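Side-chain contacts in ThermoDBP-single stranded DNA binding protein (Thermoproteus tenax, PDB 3TEK), which binds single-stranded DNA and appears to take the place of the canonical single-stranded DNA-binding protein in the Thermoproteales: residues 16-19 with 24-27; 62-67 with 74-79. All coordinates share one frame; numbering follows the deposited sequence.

Interaction 1 ties neighbouring strands 13-20 and 23-31 at the edge of the antiparallel sheet, whereas interaction 2 pairs helices 52-68 and 71-79, which follow in the chain. The first is a surface contact held by backbone hydrogen bonds, with mixed polar and apolar side chains outside them; the second is buried and purely apolar between its segments. Helix 52-68 joins the two, since it packs on the sheet with one side and on helix 71-79 with another. Their centres lie about 12 Å apart, and they touch where Leu17 CD2 meets Gln67 CB at 3.7 Å and Val26 CG2 meets Leu64 CD2 at 4.2 Å.

Interaction 1 (16-19 with 24-27); sequences ELIT and KLVL
Ile18 and Leu25 form a hydrogen-bonded antiparallel pair: Leu25 N donates to Ile18 O at 2.8 Å, and Ile18 N returns a bond to Leu25 O. Glu16 and Leu27 make the second such pair, again with a bond in each direction, Leu27 N lying 2.9 Å from Glu16 O. Between these pairs CA-H...O contacts supplement the bonds, among them Leu17 CA to Leu25 O at 3.3 Å.

The apolar contacts divide between the two faces of the sheet. On the face of Ile18, Leu25 and Leu27, the CG1 branch of Ile18 stands between its backbone N and carbonyl carbon (chi1 63°), and reaches Leu25 CB at 3.8 Å. On the other face Leu17 slants across Val26, its CD2 methyl 3.8 Å from Val26 CG2; this is the side covered by helix 52-68, where Phe68 touches both residues.

Polar side chains meet at one end of the contact. Lys24 bends at chi2 and chi4, runs alongside Thr19 and gives a hydrogen bond from NZ to Thr19 OG1 at 3.1 Å, both residues being exposed. The Glu16 carboxylate turns elsewhere, to a salt bridge with Arg29, while its CG lies beside Leu27 CB.

Val26 also shares backbone hydrogen bonds with Leu124, so strand 23-31 is gripped on its second side by strand 116-124. Alternating hydrogen-bonded and non-hydrogen-bonded pairs mark an antiparallel ladder, and since strand 23-31 follows directly on strand 13-20 the two form a beta hairpin, the first in a four-stranded antiparallel sheet of the single-stranded DNA-binding domain.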
# COMPACT_ATOMS: atom_id res chain seq x y z
N GLU A 16 -0.26 12.26 -7.09
CA GLU A 16 0.17 13.55 -7.63
C GLU A 16 1.67 13.70 -7.46
O GLU A 16 2.31 12.97 -6.68
CB GLU A 16 -0.56 14.71 -6.95
CG GLU A 16 -0.36 14.84 -5.45
CD GLU A 16 -1.31 15.86 -4.85
OE1 GLU A 16 -1.10 17.08 -5.05
OE2 GLU A 16 -2.29 15.44 -4.20
N LEU A 17 2.23 14.63 -8.21
CA LEU A 17 3.65 14.90 -8.10
C LEU A 17 3.91 15.91 -6.99
O LEU A 17 3.10 16.76 -6.69
CB LEU A 17 4.22 15.37 -9.44
CG LEU A 17 4.31 14.26 -10.49
CD1 LEU A 17 4.85 14.77 -11.82
CD2 LEU A 17 5.15 13.07 -10.02
N ILE A 18 5.08 15.80 -6.39
CA ILE A 18 5.57 16.85 -5.56
C ILE A 18 7.02 17.11 -5.91
O ILE A 18 7.74 16.22 -6.34
CB ILE A 18 5.40 16.51 -4.07
CG1 ILE A 18 6.20 15.32 -3.67
CG2 ILE A 18 3.91 16.16 -3.73
CD1 ILE A 18 5.58 14.68 -2.34
N THR A 19 7.45 18.34 -5.74
CA THR A 19 8.77 18.77 -6.18
C THR A 19 9.64 19.10 -4.98
O THR A 19 9.18 19.76 -4.04
CB THR A 19 8.69 19.99 -7.06
OG1 THR A 19 8.03 19.65 -8.28
CG2 THR A 19 10.11 20.50 -7.39
N LYS A 24 11.29 15.09 -8.71
CA LYS A 24 9.86 14.91 -8.61
C LYS A 24 9.62 13.62 -7.84
O LYS A 24 10.20 12.60 -8.16
CB LYS A 24 9.25 14.81 -9.99
CG LYS A 24 9.40 16.05 -10.81
CD LYS A 24 8.34 17.06 -10.46
CE LYS A 24 8.23 18.17 -11.54
NZ LYS A 24 9.09 19.33 -11.19
N LEU A 25 8.76 13.66 -6.83
CA LEU A 25 8.34 12.46 -6.13
C LEU A 25 6.85 12.24 -6.38
O LEU A 25 6.15 13.15 -6.80
CB LEU A 25 8.65 12.55 -4.63
CG LEU A 25 10.15 12.76 -4.37
CD1 LEU A 25 10.38 14.15 -3.93
CD2 LEU A 25 10.66 11.82 -3.29
N VAL A 26 6.40 11.03 -6.10
CA VAL A 26 5.01 10.66 -6.31
C VAL A 26 4.35 10.42 -4.97
O VAL A 26 4.73 9.49 -4.24
CB VAL A 26 4.87 9.43 -7.21
CG1 VAL A 26 3.38 9.18 -7.55
CG2 VAL A 26 5.69 9.60 -8.53
N LEU A 27 3.39 11.28 -4.63
CA LEU A 27 2.51 11.05 -3.48
C LEU A 27 1.39 10.10 -3.90
O LEU A 27 0.66 10.40 -4.84
CB LEU A 27 1.94 12.36 -2.97
CG LEU A 27 0.96 12.32 -1.80
CD1 LEU A 27 1.54 11.60 -0.59
CD2 LEU A 27 0.59 13.73 -1.42

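Interaction 2 (62-67 with 74-79); sequences GSLREQ and NIFNRI
Leu64 CG lies anti to the carbonyl carbon (chi1 -75°) and Phe76 CG anti to the backbone N (chi1 -177°), which lets the leucine's forked end reach the near side of the second helix while the phenyl ring swings off beside it. The CD1 methyl of Leu64 does most of the touching. It rests 3.8 Å from Phe76 CB and also approaches Phe76 CA, close to the helix backbone. The same methyl comes to the ring at its edge, near the ring plane, 4.1 Å from Phe76 CD1; the two side chains cross at about a right angle. One turn further along, the Ile79 CD1 methyl meets Leu64 CD1 at 4.2 Å.

The other branch, CD2, is taken by Ile75, whose CG2 lies 4.0 Å away as the two side chains pass at a slant. Of all the residues in the two segments, Leu64 loses the most surface to the opposite one, 89 Å².

Helices 52-68 and 71-79 follow one another across a short connection and form an antiparallel alpha-alpha hairpin, the segments running at 146° to each other with their axes approaching to 9.4 Å. A salt bridge from Arg65 NE to Glu73 OE1 also links the two helices.

Further residues enclose the apolar cluster. Pro126 touches both Leu64 and Ile75, while Val60 and Ala61, a turn before Leu64, pack against Phe76. Across helix 52-68, Ser63 faces the sheet, touching Val26 and Ile28, and Gln67 NE2 hydrogen-bonds Ser15 OG on strand 13-20.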
# COMPACT_ATOMS: atom_id res chain seq x y z
N GLY A 62 0.72 2.01 -11.74
CA GLY A 62 -0.39 2.86 -12.16
C GLY A 62 -0.13 4.34 -11.90
O GLY A 62 -0.35 5.16 -12.77
N SER A 63 0.37 4.67 -10.70
CA SER A 63 0.70 6.06 -10.39
C SER A 63 1.85 6.59 -11.29
O SER A 63 1.82 7.74 -11.70
CB SER A 63 1.05 6.24 -8.92
OG SER A 63 -0.02 5.80 -8.08
N LEU A 64 2.83 5.76 -11.59
CA LEU A 64 3.92 6.21 -12.43
C LEU A 64 3.44 6.54 -13.86
O LEU A 64 3.86 7.54 -14.44
CB LEU A 64 5.06 5.19 -12.45
CG LEU A 64 5.93 5.17 -11.17
CD1 LEU A 64 6.73 3.92 -11.11
CD2 LEU A 64 6.84 6.41 -11.05
N ARG A 65 2.58 5.70 -14.39
CA ARG A 65 1.93 5.95 -15.67
C ARG A 65 1.11 7.22 -15.66
O ARG A 65 1.19 8.00 -16.60
CB ARG A 65 1.02 4.78 -16.06
CG ARG A 65 1.76 3.54 -16.42
CD ARG A 65 0.84 2.47 -17.05
NE ARG A 65 1.27 1.13 -16.62
CZ ARG A 65 0.69 0.40 -15.67
NH1 ARG A 65 -0.41 0.82 -15.05
NH2 ARG A 65 1.21 -0.79 -15.37
N GLU A 66 0.31 7.41 -14.61
CA GLU A 66 -0.52 8.62 -14.43
C GLU A 66 0.34 9.87 -14.50
O GLU A 66 0.10 10.78 -15.31
CB GLU A 66 -1.20 8.61 -13.06
CG GLU A 66 -2.54 7.95 -13.03
CD GLU A 66 -3.65 8.90 -13.49
OE1 GLU A 66 -3.72 10.04 -12.96
OE2 GLU A 66 -4.44 8.49 -14.36
N GLN A 67 1.36 9.90 -13.66
CA GLN A 67 2.17 11.11 -13.52
C GLN A 67 3.19 11.37 -14.63
O GLN A 67 3.41 12.53 -14.97
CB GLN A 67 2.84 11.14 -12.14
CG GLN A 67 1.82 11.15 -11.00
CD GLN A 67 0.72 12.18 -11.20
OE1 GLN A 67 0.96 13.28 -11.71
NE2 GLN A 67 -0.50 11.83 -10.80
N ASN A 74 8.67 2.46 -17.99
CA ASN A 74 10.14 2.27 -17.94
C ASN A 74 10.70 2.52 -16.55
O ASN A 74 11.61 1.83 -16.12
CB ASN A 74 10.82 3.19 -18.94
CG ASN A 74 10.52 2.80 -20.36
OD1 ASN A 74 10.54 1.64 -20.71
ND2 ASN A 74 10.23 3.77 -21.19
N ILE A 75 10.16 3.53 -15.87
CA ILE A 75 10.60 3.88 -14.52
C ILE A 75 10.26 2.68 -13.66
O ILE A 75 11.11 2.18 -12.94
CB ILE A 75 9.89 5.13 -13.96
CG1 ILE A 75 10.11 6.36 -14.88
CG2 ILE A 75 10.42 5.45 -12.57
CD1 ILE A 75 9.38 7.65 -14.43
N PHE A 76 9.03 2.22 -13.77
CA PHE A 76 8.58 1.09 -12.96
C PHE A 76 9.41 -0.17 -13.17
O PHE A 76 9.79 -0.84 -12.20
CB PHE A 76 7.11 0.77 -13.22
CG PHE A 76 6.60 -0.34 -12.35
CD1 PHE A 76 6.51 -0.18 -10.97
CD2 PHE A 76 6.23 -1.56 -12.90
CE1 PHE A 76 6.08 -1.20 -10.17
CE2 PHE A 76 5.77 -2.59 -12.11
CZ PHE A 76 5.69 -2.41 -10.73
N ASN A 77 9.67 -0.49 -14.43
CA ASN A 77 10.46 -1.67 -14.77
C ASN A 77 11.88 -1.62 -14.21
O ASN A 77 12.40 -2.62 -13.76
CB ASN A 77 10.48 -1.91 -16.29
CG ASN A 77 9.20 -2.55 -16.79
OD1 ASN A 77 8.49 -3.19 -16.01
ND2 ASN A 77 8.89 -2.36 -18.07
N ARG A 78 12.47 -0.43 -14.19
CA ARG A 78 13.75 -0.25 -13.54
C ARG A 78 13.67 -0.48 -12.02
O ARG A 78 14.44 -1.25 -11.46
CB ARG A 78 14.31 1.13 -13.79
CG ARG A 78 15.59 1.39 -13.03
CD ARG A 78 16.24 2.63 -13.54
NE ARG A 78 15.37 3.79 -13.37
CZ ARG A 78 15.20 4.46 -12.23
NH1 ARG A 78 15.82 4.09 -11.10
NH2 ARG A 78 14.39 5.51 -12.21
N ILE A 79 12.76 0.22 -11.34
CA ILE A 79 12.77 0.19 -9.89
C ILE A 79 12.23 -1.09 -9.30
O ILE A 79 12.61 -1.48 -8.18
CB ILE A 79 12.04 1.41 -9.26
CG1 ILE A 79 10.54 1.35 -9.51
CG2 ILE A 79 12.60 2.68 -9.79
CD1 ILE A 79 9.78 2.38 -8.69